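Local coordinates for carboxypeptidase 1 (Deinococcus radiodurans str. R1, PDB 5GIV), which acts as a metal-dependent M32-family carboxypeptidase, releasing amino acids from the C-terminus of peptides, probably one after another and with broad specificity, at the interface of chains A and B. Numbering follows the deposited sequence. Chains: chain A/B, Carboxypeptidase 1.

The interface of chains A and B. Residues chain A 33, 37-39, 46; chain B 245, 247.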
# COMPACT_ATOMS: atom_id res chain seq x y z
N ASP A 33 1.38 -2.04 -4.30
CA ASP A 33 -0.01 -1.62 -4.24
C ASP A 33 -0.70 -1.76 -5.59
O ASP A 33 -1.88 -2.12 -5.66
CB ASP A 33 -0.09 -0.18 -3.72
CG ASP A 33 -1.51 0.38 -3.72
OD1 ASP A 33 -2.29 0.04 -2.80
OD2 ASP A 33 -1.83 1.15 -4.65
N PHE A 37 -4.06 -3.72 -4.51
CA PHE A 37 -5.24 -2.97 -4.12
C PHE A 37 -5.61 -1.82 -5.04
O PHE A 37 -6.68 -1.23 -4.85
CB PHE A 37 -5.07 -2.46 -2.68
CG PHE A 37 -4.86 -3.57 -1.68
CD1 PHE A 37 -5.88 -4.47 -1.40
CD2 PHE A 37 -3.64 -3.73 -1.03
CE1 PHE A 37 -5.69 -5.50 -0.49
CE2 PHE A 37 -3.45 -4.75 -0.12
CZ PHE A 37 -4.47 -5.64 0.15
N LEU A 38 -4.79 -1.48 -6.02
CA LEU A 38 -5.08 -0.36 -6.89
C LEU A 38 -6.45 -0.54 -7.55
O LEU A 38 -6.69 -1.58 -8.17
CB LEU A 38 -4.01 -0.24 -7.96
CG LEU A 38 -4.12 0.99 -8.84
CD1 LEU A 38 -3.84 2.24 -8.00
CD2 LEU A 38 -3.18 0.89 -10.05
N PRO A 39 -7.36 0.41 -7.40
CA PRO A 39 -8.66 0.29 -8.09
C PRO A 39 -8.51 0.38 -9.60
O PRO A 39 -7.55 0.95 -10.13
CB PRO A 39 -9.47 1.47 -7.53
CG PRO A 39 -8.78 1.79 -6.21
CD PRO A 39 -7.34 1.51 -6.44
N ARG A 46 -1.36 5.89 -11.62
CA ARG A 46 -0.31 5.17 -10.92
C ARG A 46 0.93 5.04 -11.80
O ARG A 46 2.06 5.17 -11.32
CB ARG A 46 -0.81 3.81 -10.46
CG ARG A 46 0.27 2.94 -9.83
CD ARG A 46 0.92 3.61 -8.61
NE ARG A 46 -0.05 4.05 -7.61
CZ ARG A 46 -0.57 3.27 -6.66
NH1 ARG A 46 -0.22 1.99 -6.58
NH2 ARG A 46 -1.45 3.76 -5.80
N ASP B 245 -8.53 7.57 -7.27
CA ASP B 245 -8.14 6.63 -6.21
C ASP B 245 -8.40 7.32 -4.86
O ASP B 245 -7.52 7.92 -4.24
CB ASP B 245 -6.67 6.22 -6.35
CG ASP B 245 -6.31 4.98 -5.55
OD1 ASP B 245 -7.17 4.46 -4.79
OD2 ASP B 245 -5.16 4.53 -5.67
N ARG B 247 -9.64 6.38 -1.26
CA ARG B 247 -9.83 5.21 -0.42
C ARG B 247 -10.34 5.58 0.97
O ARG B 247 -9.99 6.63 1.51
CB ARG B 247 -8.52 4.43 -0.27
CG ARG B 247 -7.85 4.16 -1.59
CD ARG B 247 -6.79 3.10 -1.50
NE ARG B 247 -6.10 2.96 -2.77
CZ ARG B 247 -5.04 2.19 -2.97
NH1 ARG B 247 -4.55 1.48 -1.95
NH2 ARG B 247 -4.47 2.14 -4.17
O HOH W 1 -3.26 5.69 -6.64
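The guanidinium of B:Arg247 meets the carboxylate of A:Asp33 edge to edge, their planes only 24° apart; A:Phe37 O lies over one guanidinium face, offset toward the rim, while A:Asp33 CG, A:Leu38 CD1 and B:Asp245 OD1 lie in plane around the edge. The grip is end-on and bidentate: B:Arg247 NH1 reaches OD1 of A:Asp33 at 2.8 Å (164° at H), and NH2 donates to the syn lone pair of A:Asp33 OD2 at 2.9 Å. A:Arg46 NH1 uses the anti lone pair of A:Asp33 OD2 at 2.6 Å, while its NH2 comes from the same side but tilted out of the carboxylate plane, so three donors converge on one oxygen and would probably favour a charged carboxylate. A:Arg46 curls back to this point by bending at chi2 and chi3, with A:Leu38 CD1 3.5 Å above its guanidinium plane. On chain B, B:Asp245 clamps the side of B:Arg247, OD1 accepting from NE at 2.7 Å and OD2 from NH2, which probably helps fix the guanidinium's rotation. A looser salt bridge joins A:Arg46 NH2 to B:Asp245 OD2 at 3.8 Å. A:Pro39 packs CD against B:Asp245 OD1 at 3.4 Å, their side chains nearly perpendicular. A:Asp33, in the last turn of helix 8-36, and A:Arg46, in the first of helix 43-62, thus alternate with B:Asp245 and B:Arg247 of strand 245-250; the pairing recurs by two-fold symmetry, though the structure alone does not show whether this dimer forms in solution. The contact's centre lies about 21 Å from A:Glu267, the catalytic HEXXH glutamate.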